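Local coordinates for chintase (Rhizomucor miehei, PDB 5YUQ), which probably hydrolyses the beta-1,4 links of chitin as a glycoside hydrolase of family 18, EC 3.2.1.14, at residues A[25-30]-A[60-65]; A[101-106]-A[146-151]; A[311-316]-A[326-331]. All blocks are in the same frame, centred on the assembly; numbering follows the deposited sequence.

Contacts 1 and 2 are neighbours in the TIM barrel of this family 18 enzyme, their centres about 9 Å apart. They follow one another along the chain and share a seam, where strand 59-65 of contact 1 pairs in parallel with strand 101-105 of contact 2; strands 24-32, 59-65, 101-105 and 144-149 thus form one continuous arc of the barrel wall, which probably carries the catalytic motif. Contact 3 comes later in the chain and lies outside this arc, its centre about 28 Å from that of contact 1 and 26 Å from that of contact 2. It joins strand 312-317, of the probable insertion domain, to the start of helix 329-341, which precedes barrel strand 346-350.

Contact 1. Residues A[25-30]-A[60-65]; sequences IVYAFA and ISLSVG
S63 holds OG anti to its backbone N (chi1 -171°) and F29 holds CG anti to its carbonyl carbon (chi1 -75°), which brings hydroxyl and ring together. S63 OG sits at the ring edge, near its plane, 3.3 Å from F29 CE1; A28 CB lies over the centre of one ring face. The peptide bond between A28 and F29 is cis. G65 O approaches the same ring obliquely, 3.5 Å from F29 CG. The hydroxyl of S63 is hydrogen-bonded to N103 OD1 on the next strand, and F29 also touches D105 there.

The two strands run parallel, joined by five backbone hydrogen bonds. I25 O takes S61 N, Y27 N gives to S61 O, and S63 N gives to Y27 O at 2.8 Å, tilted 34° from the carbonyl plane. After the cis peptide the pairing resumes one residue later on strand 24-32: A30 N, not F29 N, binds S63 O at 2.8 Å, and A30 O then takes G65 N.

Away from S63, the face bearing I25, Y27, A30, I60 and L62 is apolar. L62 spreads its two methyls across the strand: CD2 rests 3.7 Å from A30 CB, while CD1 reaches 4.1 Å from Y27 CD1. I60 CD1 meets I25 CG2 at 4.0 Å. Helix 43-55 packs on Y27 and I60, while F41 and L99 from loops meet A30 and L62. Y27 OH is hydrogen-bonded to D10 and to Q45 of that helix.

Apolar packing on one face and V26, A28, S61 and S63 on the other, with F29 set apart after the cis peptide, is the build of a TIM-barrel wall. The run S63-V64-G65 followed by another glycine fits the SxGG signature of family 18 chitinases.

Contact 2. Residues A[101-106]-A[146-151]; sequences GLNLDW and TTAVPT
N103 reaches T146 through its amide nitrogen: ND2 gives a nearly straight hydrogen bond to OG1, 2.8 Å long, with OG1 in the amide plane. T146 presents that hydroxyl by setting OG1 between its backbone N and carbonyl carbon (chi1 61°), where water 1 also binds it. Further along, D105 OD1 lies against the methyl of A148, 3.4 Å from CB.

Parallel strands 101-105 and 144-149 carry these groups. T146 N binds L102 O, L104 N binds T146 O at 2.8 Å, and A148 N returns to L104 O at 2.9 Å, a more bent bond. Past the paired part, waters 2 and 3 sit between W106 O and A148 O.

In the second shell, N103 OD1 is hydrogen-bonded to Y7 OH. Y128 OH of helix 124-139 bonds T147 OG1 and W106 N, tying the outer side of the beta-alpha-beta unit. The run DGLNLDWE, ending at E107, matches the family 18 DxxDxDxE motif with N103 in the place of the second aspartate; E107 is then probably the acid catalyst, as in relatives.

Bonded at both its oxygen and its nitrogen, the N103 amide has its flip state and rotation fixed inside the barrel.

Contact 3. Residues A[311-316]-A[326-331]; sequences KTPYAY and FDDAAS
P313 and F326 meet where strand 312-317 passes the capping box that starts helix 329-341. P313 lies over one face of the F326 ring in a CH-pi contact: CG stands 3.6 Å from the ring centroid, only 9° off the normal, and CB is 3.5 Å from CZ. F326 offers this face with CG placed between its backbone N and carbonyl carbon (chi1 64°). Its backbone adds one long, almost straight hydrogen bond, F326 N to P313 O at 3.3 Å. The CE1 side of the ring reaches A315, while W287 and I290 of helix 287-292 also pack on F326.

D328 is the N-cap residue. Its OD1 accepts from S331 N at 3.0 Å, and D328 N gives back to S331 OG at 2.9 Å, the reciprocal pair that defines a capping box. Strand 312-317 belongs to an antiparallel group with 302-307 and 322-325, inserted between barrel strands 228-240 and 346-350, consistent with the insertion domain of many family 18 chitinases.

S331 OG donates to D327 OD1 on its anti side and out of the carboxylate plane, 2.6 Å away, and that carboxylate also forms a salt bridge with K335. D328 OD2 lies alongside P313, next to CG. Just before the strand begins, S331 CB packs 3.3 Å from K311 O, and water 4 donates to both K311 O and S331 O.

Contact 1. Residues A[25-30]-A[60-65]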
loop_
_atom_site.group_PDB
_atom_site.type_symbol
_atom_site.label_atom_id
_atom_site.label_comp_id
_atom_site.label_asym_id
_atom_site.label_seq_id
_atom_site.Cartn_x
_atom_site.Cartn_y
_atom_site.Cartn_z
ATOM N N ILE A 25 -13.603 4.777 -2.198
ATOM C CA ILE A 25 -13.060 3.645 -2.944
ATOM C C ILE A 25 -11.897 4.159 -3.772
ATOM O O ILE A 25 -12.003 5.222 -4.388
ATOM C CB ILE A 25 -14.101 3.021 -3.893
ATOM C CG1 ILE A 25 -15.216 2.337 -3.098
ATOM C CG2 ILE A 25 -13.447 1.994 -4.820
ATOM C CD1 ILE A 25 -14.780 1.105 -2.332
ATOM N N VAL A 26 -10.780 3.441 -3.754
ATOM C CA VAL A 26 -9.625 3.801 -4.572
ATOM C C VAL A 26 -9.401 2.676 -5.563
ATOM O O VAL A 26 -9.103 1.551 -5.180
ATOM C CB VAL A 26 -8.370 4.033 -3.719
ATOM C CG1 VAL A 26 -7.297 4.723 -4.545
ATOM C CG2 VAL A 26 -8.716 4.901 -2.519
ATOM N N TYR A 27 -9.582 2.982 -6.840
ATOM C CA TYR A 27 -9.614 1.958 -7.877
ATOM C C TYR A 27 -8.229 1.806 -8.506
ATOM O O TYR A 27 -7.716 2.731 -9.124
ATOM C CB TYR A 27 -10.653 2.332 -8.939
ATOM C CG TYR A 27 -10.963 1.225 -9.914
ATOM C CD1 TYR A 27 -10.084 0.909 -10.942
ATOM C CD2 TYR A 27 -12.147 0.515 -9.819
ATOM C CE1 TYR A 27 -10.365 -0.111 -11.833
ATOM C CE2 TYR A 27 -12.442 -0.500 -10.708
ATOM C CZ TYR A 27 -11.552 -0.800 -11.714
ATOM O OH TYR A 27 -11.848 -1.821 -12.588
ATOM N N ALA A 28 -7.640 0.620 -8.358
ATOM C CA ALA A 28 -6.265 0.365 -8.790
ATOM C C ALA A 28 -6.232 -0.634 -9.948
ATOM O O ALA A 28 -6.941 -1.630 -9.885
ATOM C CB ALA A 28 -5.480 -0.198 -7.614
ATOM N N PHE A 29 -5.432 -0.413 -10.998
ATOM C CA PHE A 29 -4.610 0.773 -11.233
ATOM C C PHE A 29 -4.777 1.215 -12.683
ATOM O O PHE A 29 -4.979 0.384 -13.575
ATOM C CB PHE A 29 -3.116 0.432 -11.088
ATOM C CG PHE A 29 -2.653 0.242 -9.668
ATOM C CD1 PHE A 29 -2.559 1.330 -8.805
ATOM C CD2 PHE A 29 -2.272 -1.012 -9.211
ATOM C CE1 PHE A 29 -2.127 1.154 -7.500
ATOM C CE2 PHE A 29 -1.840 -1.196 -7.911
ATOM C CZ PHE A 29 -1.772 -0.109 -7.050
ATOM N N ALA A 30 -4.654 2.514 -12.930
ATOM C CA ALA A 30 -4.395 2.999 -14.278
ATOM C C ALA A 30 -2.883 3.143 -14.365
ATOM O O ALA A 30 -2.268 3.720 -13.472
ATOM C CB ALA A 30 -5.074 4.330 -14.507
ATOM N N ILE A 60 -15.084 8.180 -5.103
ATOM C CA ILE A 60 -14.189 7.222 -5.743
ATOM C C ILE A 60 -13.040 7.928 -6.450
ATOM O O ILE A 60 -13.243 8.895 -7.183
ATOM C CB ILE A 60 -14.950 6.262 -6.709
ATOM C CG1 ILE A 60 -13.973 5.341 -7.452
ATOM C CG2 ILE A 60 -15.805 7.044 -7.697
ATOM C CD1 ILE A 60 -14.649 4.094 -8.039
ATOM N N SER A 61 -11.827 7.452 -6.197
ATOM C CA SER A 61 -10.642 7.948 -6.872
ATOM C C SER A 61 -10.047 6.850 -7.725
ATOM O O SER A 61 -10.179 5.675 -7.408
ATOM C CB SER A 61 -9.578 8.373 -5.861
ATOM O OG SER A 61 -10.015 9.480 -5.095
ATOM N N LEU A 62 -9.376 7.239 -8.800
ATOM C CA LEU A 62 -8.575 6.309 -9.577
ATOM C C LEU A 62 -7.137 6.383 -9.093
ATOM O O LEU A 62 -6.588 7.481 -8.937
ATOM C CB LEU A 62 -8.634 6.674 -11.058
ATOM C CG LEU A 62 -7.803 5.829 -12.021
ATOM C CD1 LEU A 62 -8.282 4.388 -12.017
ATOM C CD2 LEU A 62 -7.877 6.435 -13.413
ATOM N N SER A 63 -6.548 5.219 -8.834
ATOM C CA SER A 63 -5.139 5.139 -8.481
ATOM C C SER A 63 -4.314 4.957 -9.739
ATOM O O SER A 63 -4.578 4.059 -10.545
ATOM C CB SER A 63 -4.876 3.999 -7.501
ATOM O OG SER A 63 -3.540 4.066 -7.011
ATOM N N VAL A 64 -3.305 5.810 -9.885
ATOM C CA VAL A 64 -2.467 5.840 -11.071
ATOM C C VAL A 64 -1.057 5.415 -10.691
ATOM O O VAL A 64 -0.427 6.034 -9.828
ATOM C CB VAL A 64 -2.430 7.273 -11.665
ATOM C CG1 VAL A 64 -1.475 7.353 -12.851
ATOM C CG2 VAL A 64 -3.830 7.711 -12.064
ATOM N N GLY A 65 -0.560 4.357 -11.322
ATOM C CA GLY A 65 0.772 3.865 -11.010
ATOM C C GLY A 65 0.701 2.447 -10.490
ATOM O O GLY A 65 0.195 1.557 -11.177
#

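Contact 2. Residues A[101-106]-A[146-151]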
loop_
_atom_site.group_PDB
_atom_site.type_symbol
_atom_site.label_atom_id
_atom_site.label_comp_id
_atom_site.label_asym_id
_atom_site.label_seq_id
_atom_site.Cartn_x
_atom_site.Cartn_y
_atom_site.Cartn_z
ATOM N N GLY A 101 -11.573 11.890 -7.575
ATOM C CA GLY A 101 -10.187 12.177 -7.295
ATOM C C GLY A 101 -9.182 11.301 -7.998
ATOM O O GLY A 101 -9.538 10.361 -8.703
ATOM N N LEU A 102 -7.915 11.626 -7.795
ATOM C CA LEU A 102 -6.818 10.836 -8.324
ATOM C C LEU A 102 -5.869 10.527 -7.187
ATOM O O LEU A 102 -5.510 11.411 -6.414
ATOM C CB LEU A 102 -6.067 11.604 -9.411
ATOM C CG LEU A 102 -6.791 11.825 -10.736
ATOM C CD1 LEU A 102 -6.024 12.850 -11.584
ATOM C CD2 LEU A 102 -6.950 10.505 -11.482
ATOM N N ASN A 103 -5.483 9.262 -7.097
ATOM C CA ASN A 103 -4.527 8.790 -6.115
ATOM C C ASN A 103 -3.262 8.405 -6.870
ATOM O O ASN A 103 -3.263 7.437 -7.619
ATOM C CB ASN A 103 -5.118 7.569 -5.387
ATOM C CG ASN A 103 -4.115 6.881 -4.468
ATOM O OD1 ASN A 103 -3.615 5.796 -4.770
ATOM N ND2 ASN A 103 -3.842 7.501 -3.327
ATOM N N LEU A 104 -2.180 9.154 -6.691
ATOM C CA LEU A 104 -0.962 8.875 -7.447
ATOM C C LEU A 104 -0.078 7.923 -6.653
ATOM O O LEU A 104 0.223 8.173 -5.490
ATOM C CB LEU A 104 -0.225 10.170 -7.818
ATOM C CG LEU A 104 -1.082 11.165 -8.612
ATOM C CD1 LEU A 104 -0.221 12.306 -9.159
ATOM C CD2 LEU A 104 -1.866 10.482 -9.724
ATOM N N ASP A 105 0.286 6.802 -7.276
ATOM C CA ASP A 105 1.008 5.721 -6.609
ATOM C C ASP A 105 2.298 5.402 -7.362
ATOM O O ASP A 105 2.531 4.288 -7.818
ATOM C CB ASP A 105 0.095 4.485 -6.512
ATOM C CG ASP A 105 0.641 3.401 -5.606
ATOM O OD1 ASP A 105 1.644 3.617 -4.888
ATOM O OD2 ASP A 105 0.054 2.299 -5.601
ATOM N N TRP A 106 3.140 6.411 -7.492
ATOM C CA TRP A 106 4.459 6.242 -8.072
ATOM C C TRP A 106 5.344 5.510 -7.070
ATOM O O TRP A 106 5.583 5.997 -5.959
ATOM C CB TRP A 106 5.018 7.636 -8.361
ATOM C CG TRP A 106 6.360 7.702 -9.028
ATOM C CD1 TRP A 106 7.198 6.667 -9.326
ATOM C CD2 TRP A 106 7.011 8.892 -9.483
ATOM N NE1 TRP A 106 8.339 7.145 -9.940
ATOM C CE2 TRP A 106 8.245 8.509 -10.043
ATOM C CE3 TRP A 106 6.664 10.247 -9.471
ATOM C CZ2 TRP A 106 9.128 9.427 -10.596
ATOM C CZ3 TRP A 106 7.545 11.163 -10.011
ATOM C CH2 TRP A 106 8.764 10.748 -10.571
ATOM N N THR A 146 -4.623 12.630 -3.804
ATOM C CA THR A 146 -3.880 11.915 -2.785
ATOM C C THR A 146 -2.722 11.184 -3.424
ATOM O O THR A 146 -2.631 11.071 -4.652
ATOM C CB THR A 146 -4.747 10.892 -2.014
ATOM O OG1 THR A 146 -5.265 9.909 -2.924
ATOM C CG2 THR A 146 -5.900 11.593 -1.312
ATOM N N THR A 147 -1.827 10.704 -2.580
ATOM C CA THR A 147 -0.691 9.931 -3.054
ATOM C C THR A 147 -0.459 8.780 -2.095
ATOM O O THR A 147 -0.604 8.943 -0.882
ATOM C CB THR A 147 0.579 10.813 -3.213
ATOM O OG1 THR A 147 1.696 9.989 -3.553
ATOM C CG2 THR A 147 0.887 11.548 -1.927
ATOM N N ALA A 148 -0.167 7.601 -2.639
ATOM C CA ALA A 148 0.236 6.468 -1.820
ATOM C C ALA A 148 1.748 6.522 -1.709
ATOM O O ALA A 148 2.449 6.595 -2.719
ATOM C CB ALA A 148 -0.206 5.162 -2.452
ATOM N N VAL A 149 2.249 6.483 -0.480
ATOM C CA VAL A 149 3.651 6.802 -0.217
ATOM C C VAL A 149 4.372 5.705 0.560
ATOM O O VAL A 149 3.745 4.926 1.277
ATOM C CB VAL A 149 3.749 8.125 0.564
ATOM C CG1 VAL A 149 2.985 9.228 -0.145
ATOM C CG2 VAL A 149 3.216 7.954 1.973
ATOM N N PRO A 150 5.706 5.634 0.418
ATOM C CA PRO A 150 6.497 4.672 1.189
ATOM C C PRO A 150 6.622 5.084 2.653
ATOM O O PRO A 150 6.081 6.112 3.059
ATOM C CB PRO A 150 7.869 4.705 0.496
ATOM C CG PRO A 150 7.936 6.078 -0.125
ATOM C CD PRO A 150 6.522 6.389 -0.548
ATOM N N THR A 151 7.345 4.289 3.433
ATOM C CA THR A 151 7.404 4.479 4.883
ATOM C C THR A 151 8.370 5.593 5.313
ATOM O O THR A 151 8.530 5.860 6.503
ATOM C CB THR A 151 7.764 3.164 5.578
ATOM O OG1 THR A 151 8.862 2.560 4.883
ATOM C CG2 THR A 151 6.571 2.210 5.549
HETATM O O HOH W 1 -7.557 10.517 -4.333
HETATM O O HOH W 2 3.981 7.917 -4.637
HETATM O O HOH W 3 4.904 5.158 -3.229
#

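Contact 3. Residues A[311-316]-A[326-331]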
loop_
_atom_site.group_PDB
_atom_site.type_symbol
_atom_site.label_atom_id
_atom_site.label_comp_id
_atom_site.label_asym_id
_atom_site.label_seq_id
_atom_site.Cartn_x
_atom_site.Cartn_y
_atom_site.Cartn_z
ATOM N N LYS A 311 2.942 -5.600 17.600
ATOM C CA LYS A 311 1.497 -5.707 17.792
ATOM C C LYS A 311 0.825 -6.396 16.614
ATOM O O LYS A 311 -0.190 -5.914 16.114
ATOM C CB LYS A 311 0.846 -4.332 18.016
ATOM C CG LYS A 311 1.567 -3.448 19.016
ATOM C CD LYS A 311 1.511 -4.044 20.411
ATOM C CE LYS A 311 2.335 -3.198 21.379
ATOM N NZ LYS A 311 2.463 -3.834 22.726
ATOM N N THR A 312 1.377 -7.536 16.191
ATOM C CA THR A 312 0.798 -8.319 15.096
ATOM C C THR A 312 0.876 -9.809 15.387
ATOM O O THR A 312 1.775 -10.253 16.106
ATOM C CB THR A 312 1.516 -8.061 13.749
ATOM O OG1 THR A 312 2.908 -8.386 13.871
ATOM C CG2 THR A 312 1.385 -6.600 13.325
ATOM N N PRO A 313 -0.052 -10.584 14.809
ATOM C CA PRO A 313 -0.018 -12.040 14.985
ATOM C C PRO A 313 0.961 -12.657 14.005
ATOM O O PRO A 313 1.241 -12.084 12.951
ATOM C CB PRO A 313 -1.440 -12.458 14.609
ATOM C CG PRO A 313 -1.833 -11.441 13.558
ATOM C CD PRO A 313 -1.238 -10.143 14.050
ATOM N N TYR A 314 1.483 -13.824 14.351
ATOM C CA TYR A 314 2.249 -14.582 13.389
ATOM C C TYR A 314 2.025 -16.045 13.672
ATOM O O TYR A 314 1.550 -16.407 14.746
ATOM C CB TYR A 314 3.738 -14.217 13.428
ATOM C CG TYR A 314 4.451 -14.532 14.722
ATOM C CD1 TYR A 314 4.384 -13.666 15.809
ATOM C CD2 TYR A 314 5.222 -15.676 14.845
ATOM C CE1 TYR A 314 5.053 -13.946 16.985
ATOM C CE2 TYR A 314 5.892 -15.961 16.011
ATOM C CZ TYR A 314 5.800 -15.104 17.078
ATOM O OH TYR A 314 6.463 -15.396 18.242
ATOM N N ALA A 315 2.324 -16.886 12.693
ATOM C CA ALA A 315 2.061 -18.306 12.846
ATOM C C ALA A 315 3.176 -19.097 12.197
ATOM O O ALA A 315 3.778 -18.655 11.221
ATOM C CB ALA A 315 0.709 -18.664 12.237
ATOM N N TYR A 316 3.468 -20.265 12.754
ATOM C CA TYR A 316 4.509 -21.103 12.195
ATOM C C TYR A 316 3.932 -22.437 11.737
ATOM O O TYR A 316 3.168 -23.076 12.458
ATOM C CB TYR A 316 5.621 -21.340 13.213
ATOM C CG TYR A 316 6.724 -22.214 12.663
ATOM C CD1 TYR A 316 7.590 -21.739 11.683
ATOM C CD2 TYR A 316 6.887 -23.517 13.103
ATOM C CE1 TYR A 316 8.601 -22.545 11.164
ATOM C CE2 TYR A 316 7.891 -24.321 12.591
ATOM C CZ TYR A 316 8.738 -23.827 11.625
ATOM O OH TYR A 316 9.729 -24.639 11.122
ATOM N N PHE A 326 0.946 -11.777 9.725
ATOM C CA PHE A 326 -0.328 -11.298 9.198
ATOM C C PHE A 326 -0.976 -10.246 10.075
ATOM O O PHE A 326 -0.369 -9.785 11.040
ATOM C CB PHE A 326 -1.294 -12.462 8.886
ATOM C CG PHE A 326 -1.739 -13.275 10.091
ATOM C CD1 PHE A 326 -0.862 -14.139 10.736
ATOM C CD2 PHE A 326 -3.067 -13.217 10.528
ATOM C CE1 PHE A 326 -1.286 -14.908 11.823
ATOM C CE2 PHE A 326 -3.495 -13.981 11.612
ATOM C CZ PHE A 326 -2.610 -14.830 12.257
ATOM N N ASP A 327 -2.189 -9.842 9.709
ATOM C CA ASP A 327 -2.973 -8.946 10.540
ATOM C C ASP A 327 -4.346 -9.530 10.753
ATOM O O ASP A 327 -4.917 -10.143 9.850
ATOM C CB ASP A 327 -3.075 -7.563 9.912
ATOM C CG ASP A 327 -1.910 -6.695 10.288
ATOM O OD1 ASP A 327 -1.986 -6.042 11.351
ATOM O OD2 ASP A 327 -0.899 -6.695 9.552
ATOM N N ASP A 328 -4.856 -9.368 11.969
ATOM C CA ASP A 328 -6.178 -9.881 12.303
ATOM C C ASP A 328 -7.023 -8.766 12.898
ATOM O O ASP A 328 -6.652 -7.594 12.820
ATOM C CB ASP A 328 -6.090 -11.094 13.239
ATOM C CG ASP A 328 -5.279 -10.823 14.495
ATOM O OD1 ASP A 328 -4.982 -9.652 14.790
ATOM O OD2 ASP A 328 -4.948 -11.800 15.216
ATOM N N ALA A 329 -8.169 -9.105 13.474
ATOM C CA ALA A 329 -9.033 -8.055 13.993
ATOM C C ALA A 329 -8.327 -7.280 15.093
ATOM O O ALA A 329 -8.430 -6.054 15.149
ATOM C CB ALA A 329 -10.340 -8.628 14.490
ATOM N N ALA A 330 -7.604 -7.991 15.955
ATOM C CA ALA A 330 -6.915 -7.346 17.071
ATOM C C ALA A 330 -5.837 -6.379 16.594
ATOM O O ALA A 330 -5.769 -5.234 17.050
ATOM C CB ALA A 330 -6.306 -8.391 17.993
ATOM N N SER A 331 -4.974 -6.838 15.693
ATOM C CA SER A 331 -3.876 -6.001 15.237
ATOM C C SER A 331 -4.377 -4.813 14.419
ATOM O O SER A 331 -3.814 -3.729 14.513
ATOM C CB SER A 331 -2.843 -6.815 14.454
ATOM O OG SER A 331 -3.382 -7.265 13.230
HETATM O O HOH W 4 -0.989 -3.641 14.797
#